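Local coordinates for putative creatinine amidohydrolase (Bacteroides fragilis, PDB 3LUB), which probably hydrolyses non-peptide carbon-nitrogen bonds of linear amides with the help of bound zinc, as a member of the creatininase superfamily, at residues P33-L38 against G219-A224; Y40-I45 against E166-V171; A51-E56 against M172-P177. All blocks are in the same frame, centred on the assembly; numbering follows the deposited sequence.

Contact 1: residues P33-L38 against G219-A224. With ZN (zinc ion), chain B.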
ATOM      1  N   PRO F  33       6.221 -10.152 -26.467  1.00 22.29           N
ATOM      2  CA  PRO F  33       6.572 -10.490 -27.839  1.00 22.48           C
ATOM      3  C   PRO F  33       8.104 -10.718 -27.987  1.00 21.57           C
ATOM      4  O   PRO F  33       8.897  -9.999 -27.379  1.00 20.32           O
ATOM      5  CB  PRO F  33       6.139  -9.263 -28.635  1.00 22.89           C
ATOM      6  CG  PRO F  33       5.256  -8.466 -27.740  1.00 24.67           C
ATOM      7  CD  PRO F  33       5.596  -8.830 -26.353  1.00 21.27           C
ATOM      8  N   HIS F  34       8.458 -11.730 -28.778  1.00 20.48           N
ATOM      9  CA  HIS F  34       9.826 -12.146 -29.034  1.00 19.95           C
ATOM     10  C   HIS F  34      10.096 -12.198 -30.526  1.00 20.51           C
ATOM     11  O   HIS F  34       9.974 -13.255 -31.133  1.00 18.71           O
ATOM     12  CB  HIS F  34      10.036 -13.525 -28.429  1.00 19.84           C
ATOM     13  CG  HIS F  34      10.397 -13.463 -26.983  1.00 20.43           C
ATOM     14  ND1 HIS F  34       9.494 -13.090 -26.001  1.00 18.28           N
ATOM     15  CD2 HIS F  34      11.583 -13.649 -26.363  1.00 16.14           C
ATOM     16  CE1 HIS F  34      10.105 -13.108 -24.829  1.00 22.08           C
ATOM     17  NE2 HIS F  34      11.375 -13.435 -25.024  1.00 20.17           N
ATOM     18  N   ASN F  35      10.443 -11.063 -31.123  1.00 21.28           N
ATOM     19  CA  ASN F  35      10.491 -10.964 -32.573  1.00 21.86           C
ATOM     20  C   ASN F  35       9.115 -11.422 -33.096  1.00 23.55           C
ATOM     21  O   ASN F  35       8.136 -11.357 -32.377  1.00 24.23           O
ATOM     22  CB  ASN F  35      11.643 -11.830 -33.081  1.00 22.04           C
ATOM     23  CG  ASN F  35      12.098 -11.479 -34.491  1.00 22.18           C
ATOM     24  OD1 ASN F  35      11.291 -11.436 -35.416  1.00 19.61           O
ATOM     25  ND2 ASN F  35      13.408 -11.286 -34.664  1.00 21.10           N
ATOM     26  N   LEU F  36       9.040 -11.943 -34.321  1.00 24.01           N
ATOM     27  CA  LEU F  36       7.786 -12.415 -34.866  1.00 23.04           C
ATOM     28  C   LEU F  36       7.606 -13.885 -34.689  1.00 21.81           C
ATOM     29  O   LEU F  36       6.515 -14.385 -34.878  1.00 24.56           O
ATOM     30  CB  LEU F  36       7.687 -12.049 -36.364  1.00 25.23           C
ATOM     31  CG  LEU F  36       7.850 -10.567 -36.771  1.00 25.65           C
ATOM     32  CD1 LEU F  36       8.033 -10.471 -38.280  1.00 22.96           C
ATOM     33  CD2 LEU F  36       6.666  -9.722 -36.313  1.00 21.23           C
ATOM     34  N   HIS F  37       8.649 -14.594 -34.292  1.00 22.00           N
ATOM     35  CA  HIS F  37       8.682 -16.055 -34.468  1.00 22.10           C
ATOM     36  C   HIS F  37       8.672 -16.868 -33.173  1.00 22.38           C
ATOM     37  O   HIS F  37       8.349 -18.067 -33.203  1.00 23.01           O
ATOM     38  CB  HIS F  37       9.900 -16.456 -35.294  1.00 22.67           C
ATOM     39  CG  HIS F  37      11.199 -16.196 -34.607  1.00 19.78           C
ATOM     40  ND1 HIS F  37      11.549 -14.952 -34.131  1.00 22.77           N
ATOM     41  CD2 HIS F  37      12.227 -17.023 -34.307  1.00 17.29           C
ATOM     42  CE1 HIS F  37      12.739 -15.029 -33.559  1.00 23.42           C
ATOM     43  NE2 HIS F  37      13.168 -16.275 -33.648  1.00 18.26           N
ATOM     44  N   LEU F  38       8.999 -16.246 -32.036  1.00 21.33           N
ATOM     45  CA  LEU F  38       9.032 -17.004 -30.788  1.00 20.32           C
ATOM     46  C   LEU F  38       7.762 -16.758 -29.976  1.00 19.70           C
ATOM     47  O   LEU F  38       7.120 -15.713 -30.119  1.00 19.45           O
ATOM     48  CB  LEU F  38      10.255 -16.641 -29.974  1.00 18.99           C
ATOM     49  CG  LEU F  38      11.590 -17.221 -30.436  1.00 17.97           C
ATOM     50  CD1 LEU F  38      12.719 -16.384 -29.767  1.00 12.80           C
ATOM     51  CD2 LEU F  38      11.641 -18.717 -30.128  1.00 18.22           C
ATOM     52  N   GLY F 219      18.496  -8.542 -32.079  1.00 25.27           N
ATOM     53  CA  GLY F 219      19.443  -9.568 -32.512  1.00 25.56           C
ATOM     54  C   GLY F 219      18.852 -10.419 -33.629  1.00 26.64           C
ATOM     55  O   GLY F 219      17.663 -10.791 -33.573  1.00 26.14           O
ATOM     56  N   ASN F 220      19.686 -10.716 -34.643  1.00 27.09           N
ATOM     57  CA  ASN F 220      19.326 -11.606 -35.758  1.00 26.40           C
ATOM     58  C   ASN F 220      19.383 -13.066 -35.304  1.00 24.44           C
ATOM     59  O   ASN F 220      20.449 -13.550 -34.926  1.00 25.17           O
ATOM     60  CB  ASN F 220      20.255 -11.376 -36.969  1.00 26.93           C
ATOM     61  CG  ASN F 220      19.705 -11.972 -38.252  1.00 29.72           C
ATOM     62  OD1 ASN F 220      19.002 -12.980 -38.225  1.00 28.11           O
ATOM     63  ND2 ASN F 220      19.983 -11.318 -39.383  1.00 23.74           N
ATOM     64  N   PRO F 221      18.221 -13.773 -35.313  1.00 23.44           N
ATOM     65  CA  PRO F 221      18.105 -15.145 -34.858  1.00 24.80           C
ATOM     66  C   PRO F 221      18.248 -16.185 -35.962  1.00 25.77           C
ATOM     67  O   PRO F 221      18.060 -17.368 -35.704  1.00 24.44           O
ATOM     68  CB  PRO F 221      16.665 -15.181 -34.370  1.00 24.47           C
ATOM     69  CG  PRO F 221      15.970 -14.339 -35.324  1.00 18.48           C
ATOM     70  CD  PRO F 221      16.911 -13.281 -35.749  1.00 23.23           C
ATOM     71  N   LYS F 222      18.546 -15.747 -37.174  1.00 26.83           N
ATOM     72  CA  LYS F 222      18.420 -16.608 -38.336  1.00 27.92           C
ATOM     73  C   LYS F 222      19.464 -17.744 -38.532  1.00 27.12           C
ATOM     74  O   LYS F 222      19.196 -18.659 -39.273  1.00 27.29           O
ATOM     75  CB  LYS F 222      18.189 -15.753 -39.600  1.00 27.44           C
ATOM     76  CG  LYS F 222      16.807 -15.047 -39.533  1.00 26.33           C
ATOM     77  CD  LYS F 222      16.444 -14.274 -40.795  1.00 30.56           C
ATOM     78  CE  LYS F 222      15.269 -13.333 -40.538  1.00 27.00           C
ATOM     79  NZ  LYS F 222      14.779 -12.541 -41.753  1.00 20.57           N
ATOM     80  N   LYS F 223      20.578 -17.737 -37.802  1.00 26.82           N
ATOM     81  CA  LYS F 223      21.494 -18.882 -37.776  1.00 26.64           C
ATOM     82  C   LYS F 223      21.234 -19.821 -36.605  1.00 25.34           C
ATOM     83  O   LYS F 223      22.014 -20.767 -36.380  1.00 24.46           O
ATOM     84  CB  LYS F 223      22.950 -18.403 -37.772  1.00 27.67           C
ATOM     85  CG  LYS F 223      23.224 -17.351 -38.846  1.00 30.57           C
ATOM     86  CD  LYS F 223      24.690 -16.976 -38.953  1.00 38.82           C
ATOM     87  CE  LYS F 223      24.912 -16.103 -40.195  1.00 47.96           C
ATOM     88  NZ  LYS F 223      26.347 -15.713 -40.389  1.00 52.60           N
ATOM     89  N   ALA F 224      20.133 -19.578 -35.884  1.00 23.94           N
ATOM     90  CA  ALA F 224      19.660 -20.448 -34.809  1.00 22.69           C
ATOM     91  C   ALA F 224      19.444 -21.920 -35.275  1.00 22.81           C
ATOM     92  O   ALA F 224      18.946 -22.153 -36.381  1.00 22.52           O
ATOM     93  CB  ALA F 224      18.331 -19.858 -34.222  1.00 19.10           C
TER
HETATM   94 ZN    ZN B 302      13.111 -13.798 -23.767  1.00 21.51          ZN
HETATM   95  O   HOH W   1      15.224 -11.020 -32.572  1.00 19.48           O
HETATM   96  O   HOH W   2      14.039 -11.986 -23.302  1.00 27.58           O

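Contact 2: residues Y40-I45 against E166-V171. With ZN (zinc ion), chain B; ZN (zinc ion), chain C.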
ATOM      1  N   TYR F  40       5.127 -15.812 -27.059  1.00 19.27           N
ATOM      2  CA  TYR F  40       4.886 -14.822 -25.987  1.00 18.87           C
ATOM      3  C   TYR F  40       5.358 -15.284 -24.627  1.00 18.10           C
ATOM      4  O   TYR F  40       5.776 -14.468 -23.814  1.00 18.60           O
ATOM      5  CB  TYR F  40       3.400 -14.454 -25.873  1.00 18.01           C
ATOM      6  CG  TYR F  40       2.963 -13.362 -26.817  1.00 20.18           C
ATOM      7  CD1 TYR F  40       2.647 -13.642 -28.123  1.00 17.22           C
ATOM      8  CD2 TYR F  40       2.840 -12.041 -26.384  1.00 17.47           C
ATOM      9  CE1 TYR F  40       2.230 -12.621 -28.986  1.00 23.79           C
ATOM     10  CE2 TYR F  40       2.440 -11.034 -27.236  1.00 18.99           C
ATOM     11  CZ  TYR F  40       2.137 -11.322 -28.531  1.00 19.70           C
ATOM     12  OH  TYR F  40       1.701 -10.316 -29.394  1.00 24.84           O
ATOM     13  N   LEU F  41       5.318 -16.590 -24.383  1.00 18.18           N
ATOM     14  CA  LEU F  41       5.762 -17.149 -23.086  1.00 17.30           C
ATOM     15  C   LEU F  41       7.152 -17.749 -23.070  1.00 17.73           C
ATOM     16  O   LEU F  41       7.473 -18.468 -22.161  1.00 18.17           O
ATOM     17  CB  LEU F  41       4.741 -18.190 -22.601  1.00 18.66           C
ATOM     18  CG  LEU F  41       3.367 -17.656 -22.167  1.00 16.85           C
ATOM     19  CD1 LEU F  41       2.518 -18.803 -21.637  1.00 18.53           C
ATOM     20  CD2 LEU F  41       3.527 -16.641 -21.048  1.00 17.22           C
ATOM     21  N   THR F  42       7.984 -17.426 -24.054  1.00 18.59           N
ATOM     22  CA  THR F  42       9.412 -17.856 -24.108  1.00 18.11           C
ATOM     23  C   THR F  42      10.139 -17.716 -22.780  1.00 18.60           C
ATOM     24  O   THR F  42      10.845 -18.617 -22.366  1.00 17.97           O
ATOM     25  CB  THR F  42      10.188 -17.076 -25.218  1.00 19.33           C
ATOM     26  OG1 THR F  42       9.588 -17.323 -26.510  1.00 19.08           O
ATOM     27  CG2 THR F  42      11.704 -17.420 -25.244  1.00 17.47           C
ATOM     28  N   ASP F  43       9.954 -16.597 -22.089  1.00 19.27           N
ATOM     29  CA  ASP F  43      10.679 -16.349 -20.824  1.00 18.21           C
ATOM     30  C   ASP F  43      10.196 -17.166 -19.648  1.00 18.11           C
ATOM     31  O   ASP F  43      10.865 -17.210 -18.632  1.00 17.96           O
ATOM     32  CB  ASP F  43      10.657 -14.860 -20.452  1.00 19.63           C
ATOM     33  CG  ASP F  43      11.404 -14.003 -21.431  1.00 20.79           C
ATOM     34  OD1 ASP F  43      12.105 -14.544 -22.332  1.00 21.94           O
ATOM     35  OD2 ASP F  43      11.295 -12.769 -21.292  1.00 19.48           O
ATOM     36  N   CYS F  44       9.042 -17.808 -19.786  1.00 18.63           N
ATOM     37  CA  CYS F  44       8.539 -18.783 -18.819  1.00 19.65           C
ATOM     38  C   CYS F  44       8.968 -20.206 -19.188  1.00 19.36           C
ATOM     39  O   CYS F  44       9.385 -20.987 -18.333  1.00 18.47           O
ATOM     40  CB  CYS F  44       7.003 -18.785 -18.793  1.00 21.95           C
ATOM     41  SG  CYS F  44       6.155 -17.333 -18.037  1.00 21.68           S
ATOM     42  N   ILE F  45       8.805 -20.532 -20.462  1.00 18.32           N
ATOM     43  CA  ILE F  45       9.050 -21.869 -20.978  1.00 18.51           C
ATOM     44  C   ILE F  45      10.499 -22.302 -20.797  1.00 19.65           C
ATOM     45  O   ILE F  45      10.748 -23.394 -20.322  1.00 20.38           O
ATOM     46  CB  ILE F  45       8.702 -21.975 -22.472  1.00 17.24           C
ATOM     47  CG1 ILE F  45       7.187 -21.833 -22.688  1.00 20.92           C
ATOM     48  CG2 ILE F  45       9.195 -23.277 -23.038  1.00 17.98           C
ATOM     49  CD1 ILE F  45       6.731 -21.469 -24.095  1.00 16.29           C
ATOM     50  N   GLU F 166      19.626 -15.275 -31.408  1.00 23.04           N
ATOM     51  CA  GLU F 166      20.079 -16.584 -31.825  1.00 22.78           C
ATOM     52  C   GLU F 166      20.015 -17.563 -30.704  1.00 22.05           C
ATOM     53  O   GLU F 166      19.591 -18.682 -30.903  1.00 23.29           O
ATOM     54  CB  GLU F 166      21.500 -16.527 -32.418  1.00 23.95           C
ATOM     55  CG  GLU F 166      21.897 -17.806 -33.189  1.00 25.86           C
ATOM     56  CD  GLU F 166      23.308 -17.735 -33.763  1.00 25.61           C
ATOM     57  OE1 GLU F 166      23.648 -16.698 -34.356  1.00 21.02           O
ATOM     58  OE2 GLU F 166      24.059 -18.711 -33.606  1.00 26.11           O
ATOM     59  N   SER F 167      20.444 -17.154 -29.521  1.00 22.73           N
ATOM     60  CA  SER F 167      20.489 -18.025 -28.365  1.00 22.80           C
ATOM     61  C   SER F 167      19.105 -18.458 -27.867  1.00 23.04           C
ATOM     62  O   SER F 167      18.879 -19.653 -27.585  1.00 24.72           O
ATOM     63  CB  SER F 167      21.249 -17.322 -27.229  1.00 22.68           C
ATOM     64  OG  SER F 167      20.744 -16.010 -27.014  1.00 26.65           O
ATOM     65  N   GLU F 168      18.202 -17.491 -27.681  1.00 23.35           N
ATOM     66  CA  GLU F 168      16.849 -17.826 -27.232  1.00 22.82           C
ATOM     67  C   GLU F 168      16.146 -18.672 -28.291  1.00 20.83           C
ATOM     68  O   GLU F 168      15.390 -19.593 -27.957  1.00 20.25           O
ATOM     69  CB  GLU F 168      16.012 -16.571 -26.931  1.00 23.10           C
ATOM     70  CG  GLU F 168      15.979 -16.183 -25.464  1.00 24.27           C
ATOM     71  CD  GLU F 168      14.949 -15.114 -25.120  1.00 25.37           C
ATOM     72  OE1 GLU F 168      14.680 -14.236 -25.968  1.00 20.54           O
ATOM     73  OE2 GLU F 168      14.455 -15.125 -23.952  1.00 25.44           O
ATOM     74  N   THR F 169      16.335 -18.326 -29.565  1.00 20.38           N
ATOM     75  CA  THR F 169      15.699 -19.104 -30.641  1.00 20.17           C
ATOM     76  C   THR F 169      16.232 -20.530 -30.668  1.00 20.52           C
ATOM     77  O   THR F 169      15.456 -21.460 -30.791  1.00 21.91           O
ATOM     78  CB  THR F 169      15.863 -18.472 -32.023  1.00 20.32           C
ATOM     79  OG1 THR F 169      15.381 -17.123 -31.985  1.00 18.43           O
ATOM     80  CG2 THR F 169      15.065 -19.241 -33.029  1.00 19.25           C
ATOM     81  N   SER F 170      17.542 -20.698 -30.524  1.00 20.47           N
ATOM     82  CA  SER F 170      18.157 -22.026 -30.559  1.00 20.74           C
ATOM     83  C   SER F 170      17.642 -22.885 -29.440  1.00 20.94           C
ATOM     84  O   SER F 170      17.339 -24.043 -29.663  1.00 21.09           O
ATOM     85  CB  SER F 170      19.702 -21.969 -30.478  1.00 20.63           C
ATOM     86  OG  SER F 170      20.265 -21.361 -31.627  1.00 22.31           O
ATOM     87  N   VAL F 171      17.577 -22.326 -28.234  1.00 20.69           N
ATOM     88  CA  VAL F 171      17.176 -23.105 -27.073  1.00 19.76           C
ATOM     89  C   VAL F 171      15.684 -23.476 -27.189  1.00 20.27           C
ATOM     90  O   VAL F 171      15.307 -24.568 -26.829  1.00 22.21           O
ATOM     91  CB  VAL F 171      17.490 -22.375 -25.757  1.00 21.04           C
ATOM     92  CG1 VAL F 171      17.041 -23.222 -24.537  1.00 17.31           C
ATOM     93  CG2 VAL F 171      19.018 -22.012 -25.674  1.00 16.97           C
TER
HETATM   94 ZN    ZN B 302      13.111 -13.798 -23.767  1.00 21.51          ZN
HETATM   95 ZN    ZN C 301      12.263 -11.031 -21.881  1.00 34.65          ZN
HETATM   96  O   HOH W   2      14.039 -11.986 -23.302  1.00 27.58           O

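Contact 3: residues A51-E56 against M172-P177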
ATOM      1  N   ALA F  51      15.145 -25.859 -15.621  1.00 19.75           N
ATOM      2  CA  ALA F  51      15.086 -26.195 -14.189  1.00 19.08           C
ATOM      3  C   ALA F  51      14.629 -27.620 -13.949  1.00 18.96           C
ATOM      4  O   ALA F  51      15.150 -28.305 -13.057  1.00 20.19           O
ATOM      5  CB  ALA F  51      14.194 -25.185 -13.425  1.00 16.79           C
ATOM      6  N   VAL F  52      13.661 -28.088 -14.727  1.00 19.74           N
ATOM      7  CA  VAL F  52      13.205 -29.501 -14.632  1.00 20.72           C
ATOM      8  C   VAL F  52      14.353 -30.457 -15.003  1.00 20.86           C
ATOM      9  O   VAL F  52      14.628 -31.428 -14.272  1.00 21.11           O
ATOM     10  CB  VAL F  52      11.925 -29.753 -15.474  1.00 21.63           C
ATOM     11  CG1 VAL F  52      11.643 -31.266 -15.679  1.00 21.87           C
ATOM     12  CG2 VAL F  52      10.759 -29.110 -14.802  1.00 16.84           C
ATOM     13  N   GLU F  53      15.059 -30.148 -16.087  1.00 21.28           N
ATOM     14  CA  GLU F  53      16.221 -30.942 -16.490  1.00 23.55           C
ATOM     15  C   GLU F  53      17.297 -30.974 -15.391  1.00 21.51           C
ATOM     16  O   GLU F  53      17.850 -31.993 -15.131  1.00 22.71           O
ATOM     17  CB  GLU F  53      16.840 -30.397 -17.766  1.00 22.69           C
ATOM     18  CG  GLU F  53      16.593 -31.182 -19.030  1.00 33.88           C
ATOM     19  CD  GLU F  53      17.730 -31.018 -20.035  1.00 31.07           C
ATOM     20  OE1 GLU F  53      18.744 -31.736 -19.875  1.00 42.54           O
ATOM     21  OE2 GLU F  53      17.631 -30.170 -20.959  1.00 35.09           O
ATOM     22  N   ALA F  54      17.581 -29.839 -14.760  1.00 21.00           N
ATOM     23  CA  ALA F  54      18.589 -29.790 -13.697  1.00 19.21           C
ATOM     24  C   ALA F  54      18.104 -30.510 -12.445  1.00 20.15           C
ATOM     25  O   ALA F  54      18.913 -31.131 -11.741  1.00 20.64           O
ATOM     26  CB  ALA F  54      19.004 -28.362 -13.380  1.00 17.80           C
ATOM     27  N   ALA F  55      16.810 -30.409 -12.148  1.00 20.10           N
ATOM     28  CA  ALA F  55      16.198 -31.137 -11.022  1.00 21.23           C
ATOM     29  C   ALA F  55      16.329 -32.651 -11.216  1.00 20.80           C
ATOM     30  O   ALA F  55      16.649 -33.395 -10.284  1.00 22.40           O
ATOM     31  CB  ALA F  55      14.657 -30.719 -10.839  1.00 21.24           C
ATOM     32  N   GLU F  56      16.073 -33.102 -12.433  1.00 22.29           N
ATOM     33  CA  GLU F  56      16.191 -34.502 -12.782  1.00 24.12           C
ATOM     34  C   GLU F  56      17.647 -34.973 -12.643  1.00 24.11           C
ATOM     35  O   GLU F  56      17.913 -36.065 -12.120  1.00 23.77           O
ATOM     36  CB  GLU F  56      15.701 -34.727 -14.214  1.00 24.10           C
ATOM     37  CG  GLU F  56      14.183 -34.703 -14.365  1.00 25.19           C
ATOM     38  CD  GLU F  56      13.710 -34.771 -15.823  1.00 28.62           C
ATOM     39  OE1 GLU F  56      14.468 -34.358 -16.756  1.00 35.17           O
ATOM     40  OE2 GLU F  56      12.561 -35.221 -16.044  1.00 34.38           O
HETATM   41  N   MSE F 172      14.859 -22.596 -27.757  1.00 19.79           N
HETATM   42  CA  MSE F 172      13.441 -22.932 -28.025  1.00 20.49           C
HETATM   43  C   MSE F 172      13.370 -24.046 -29.075  1.00 21.21           C
HETATM   44  O   MSE F 172      12.568 -24.956 -28.948  1.00 21.91           O
HETATM   45  CB  MSE F 172      12.646 -21.723 -28.527  1.00 19.43           C
HETATM   46  CG  MSE F 172      11.148 -21.974 -28.640  1.00 21.93           C
HETATM   47 SE   MSE F 172      10.302 -22.490 -26.892  0.75 21.14          SE
HETATM   48  CE  MSE F 172      10.424 -20.799 -25.863  1.00 17.73           C
HETATM   49  N   MSE F 173      14.194 -23.963 -30.122  1.00 21.88           N
HETATM   50  CA  MSE F 173      14.184 -24.978 -31.173  1.00 21.85           C
HETATM   51  C   MSE F 173      14.521 -26.337 -30.610  1.00 22.27           C
HETATM   52  O   MSE F 173      13.967 -27.348 -31.051  1.00 23.60           O
HETATM   53  CB  MSE F 173      15.124 -24.616 -32.313  1.00 20.97           C
HETATM   54  CG  MSE F 173      14.592 -23.523 -33.221  1.00 22.00           C
HETATM   55 SE   MSE F 173      15.975 -22.849 -34.435  0.75 22.33          SE
HETATM   56  CE  MSE F 173      15.913 -24.252 -35.961  1.00 21.27           C
ATOM     57  N   HIS F 174      15.402 -26.353 -29.623  1.00 21.67           N
ATOM     58  CA  HIS F 174      15.775 -27.590 -28.932  1.00 21.77           C
ATOM     59  C   HIS F 174      14.646 -28.150 -28.088  1.00 22.98           C
ATOM     60  O   HIS F 174      14.219 -29.285 -28.274  1.00 22.97           O
ATOM     61  CB  HIS F 174      17.015 -27.353 -28.094  1.00 22.04           C
ATOM     62  CG  HIS F 174      17.330 -28.445 -27.134  1.00 21.91           C
ATOM     63  ND1 HIS F 174      17.625 -29.725 -27.537  1.00 25.08           N
ATOM     64  CD2 HIS F 174      17.471 -28.434 -25.791  1.00 23.00           C
ATOM     65  CE1 HIS F 174      17.896 -30.469 -26.479  1.00 25.28           C
ATOM     66  NE2 HIS F 174      17.812 -29.708 -25.402  1.00 23.27           N
ATOM     67  N   TYR F 175      14.138 -27.335 -27.179  1.00 22.76           N
ATOM     68  CA  TYR F 175      13.116 -27.786 -26.244  1.00 21.55           C
ATOM     69  C   TYR F 175      11.729 -27.891 -26.851  1.00 20.50           C
ATOM     70  O   TYR F 175      11.024 -28.810 -26.532  1.00 19.25           O
ATOM     71  CB  TYR F 175      13.049 -26.843 -25.027  1.00 21.45           C
ATOM     72  CG  TYR F 175      14.119 -27.089 -23.984  1.00 21.45           C
ATOM     73  CD1 TYR F 175      14.255 -28.329 -23.366  1.00 22.72           C
ATOM     74  CD2 TYR F 175      14.982 -26.078 -23.609  1.00 19.00           C
ATOM     75  CE1 TYR F 175      15.237 -28.545 -22.409  1.00 21.50           C
ATOM     76  CE2 TYR F 175      15.950 -26.283 -22.663  1.00 20.16           C
ATOM     77  CZ  TYR F 175      16.062 -27.514 -22.056  1.00 23.17           C
ATOM     78  OH  TYR F 175      17.035 -27.682 -21.114  1.00 19.45           O
ATOM     79  N   HIS F 176      11.318 -26.924 -27.673  1.00 21.59           N
ATOM     80  CA  HIS F 176       9.981 -26.949 -28.270  1.00 22.26           C
ATOM     81  C   HIS F 176      10.001 -26.552 -29.736  1.00 23.19           C
ATOM     82  O   HIS F 176       9.529 -25.497 -30.102  1.00 23.35           O
ATOM     83  CB  HIS F 176       9.020 -26.038 -27.501  1.00 22.36           C
ATOM     84  CG  HIS F 176       8.733 -26.508 -26.110  1.00 23.02           C
ATOM     85  ND1 HIS F 176       7.793 -27.473 -25.834  1.00 21.12           N
ATOM     86  CD2 HIS F 176       9.296 -26.177 -24.926  1.00 22.81           C
ATOM     87  CE1 HIS F 176       7.770 -27.694 -24.535  1.00 27.28           C
ATOM     88  NE2 HIS F 176       8.691 -26.940 -23.966  1.00 23.99           N
ATOM     89  N   PRO F 177      10.530 -27.421 -30.590  1.00 25.05           N
ATOM     90  CA  PRO F 177      10.592 -27.119 -32.017  1.00 25.95           C
ATOM     91  C   PRO F 177       9.243 -26.784 -32.699  1.00 25.98           C
ATOM     92  O   PRO F 177       9.218 -26.062 -33.693  1.00 26.87           O
ATOM     93  CB  PRO F 177      11.219 -28.384 -32.629  1.00 24.69           C
ATOM     94  CG  PRO F 177      11.155 -29.435 -31.574  1.00 25.74           C
ATOM     95  CD  PRO F 177      11.135 -28.722 -30.251  1.00 24.88           C
TER
HETATM   96  O   HOH W   3      18.880 -31.061 -23.147  1.00 35.20           O

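Contact 1: residues P33-L38 against G219-A224
His37 turns its imidazole to Pro221 through a first torsion of 66°, which sets CG between the backbone N and the carbonyl carbon. Asn35 reaches for the same proline with CG trans to its own N (chi1 -161°). Both side chains meet the same pyrrolidine ring, and both reach its CG. His37 NE2 lies 3.7 Å from Pro221 CB, and His37 CE1 lies 3.7 Å from Pro221 CG. The proline carbons approach the imidazole obliquely. Asn35 and Pro221 point at each other from opposite directions, with Asn35 ND2 4.0 Å from Pro221 CG. This is packing, not bonding. The polar end of His37 is held by Thr169 on helix 166-175, to which NE2 is hydrogen-bonded. Leu38 CG lies over one face of the His37 ring, toward its rim, 3.7 Å above the plane.

The Asn35 amide is buried and well supplied with partners. Its OD1 accepts from Leu36 N at 2.6 Å, on a lone pair in the carbonyl plane, and also from Gly186 N. Its ND2 donates to a water at 2.8 Å. That water lies 2.6 Å from Gly219 O, so it bridges the two loops. Pro221 itself begins a type I turn that ends at Ala224. Just before it, Asn220 OD1 accepts from Lys222 N in an Asx turn.

The segment 33-38 is the loop that brings His34 to the metal site, where NE2 binds a zinc ion at 2.2 Å. With no direct hydrogen bond between them, the loops 33-38 and 219-224 meet through van der Waals packing on Pro221 and one bridging water, while the polar groups of Asn35 and His37 are satisfied largely by other parts of the chain.

Contact 2: residues Y40-I45 against E166-V171
The dinuclear zinc site of this creatininase-family protein brings Asp43 and Glu168 together. Asp43 lies in the first turn of helix 42-62, and Glu168 lies in the first turn of helix 166-175. Asp43 is the bridging carboxylate. Its OD1 binds the zinc ion of chain B at 1.9 Å, and its OD2 binds the zinc ion of chain C at 2.1 Å. Glu168 reaches only the first of these metals. Its OE2 binds the zinc ion of chain B at 1.9 Å, while Glu168 OE1 makes at most a long second contact, at 2.7 Å. A water 2.1 Å from the zinc of chain B also touches the second zinc, over a longer distance.

The two acidic side chains cross at about a right angle, with their carboxylate planes 37° apart. Asp43 OD1 and Glu168 OE2 approach to 2.9 Å without a hydrogen bond. The shared metal probably offsets their repulsion. Glu168 has an unusual first torsion of -97°, but its chain runs extended beyond CG and so spans the distance to the metal. Its OE1 also accepts a hydrogen bond from Ala164 N, a second hold that would limit rotation of the carboxylate. Thr42 adds a van der Waals contact: its CG2 methyl, trans to the backbone N, lies 3.8 Å from Glu168 OE2. The hydroxyl of Thr42 is hydrogen-bonded to Pro39 O instead.

His34 completes the protein ligands of the zinc of chain B. Glu32 and His120 join Asp43 on the other. The contact is buried. Farther along helix 166-175, Ser170 and Val171 pack on helix 226-249. Helix 42-62 and the loop bearing Glu32 and His34 follow strand 23-28, while His120 lies just after the neighbouring strand 113-118.

Contact 3: residues A51-E56 against M172-P177
Glu53 and Tyr175 meet between two helices, their side chains crossing at a slant, joined by a short hydrogen bond. Tyr175 OH donates to Glu53 OE2 over 2.6 Å. The glutamate bends at its start and then runs straight. Its first torsion is -105°, away from the staggered values, and the chain is extended beyond CG. This carries the carboxylate across to the tyrosine. Tyr175 has CG trans to its carbonyl carbon, beside the backbone N, and its ring projects toward helix 42-62.

The bond uses the anti side of Glu53 OE2, with the hydroxyl 33° out of the carboxylate plane. The carboxylate stands steeply to the phenol ring, the two planes 69° apart. OE2 lies at the ring edge, close to the ring plane, and Tyr175 CE1 comes within 3.2 Å of it.

The contact links the middle of helix 42-62 to the last turn of helix 166-175, where His176 is the first residue to leave helical geometry. The CA atoms of Glu53 and Tyr175 are still 10.7 Å apart, so the long side chains span the distance between the helices. Helix 226-249 lies beside both: Ala54 packs on its Leu240 and Phe244, and Tyr175 on its Val233. Tyr175 also touches Asp49, one turn before Glu53.

His174 adds a second, indirect link. Its NE2 is 4.5 Å from Glu53 OE2, too far for a direct bond. A water fills in, 2.8 Å from His174 NE2 and donating to Glu53 OE2 at 2.7 Å. The water sits in the plane of the imidazole, at its edge. The same imidazole covers one face of its neighbour Tyr175, with His174 CD2 3.8 Å above the centre of the phenol ring.

How the contacts relate
Contacts 1 and 2 are buried, and contact 3 lies at the surface. Contacts 2 and 3 both join helix 42-62 to helix 166-175. Contact 2 does so at the starts of the helices through metal coordination. Contact 3 does so farther along through a tyrosine-carboxylate bond and a water. Contact 1 joins two loops and has neither helix in its segments. It meets contact 2 at the zinc ion of chain B, which His34, Asp43 and Glu168 share. Met172 ties the three together by packing: it touches Leu38 of contact 1 and both Thr42 and Ile45 of contact 2.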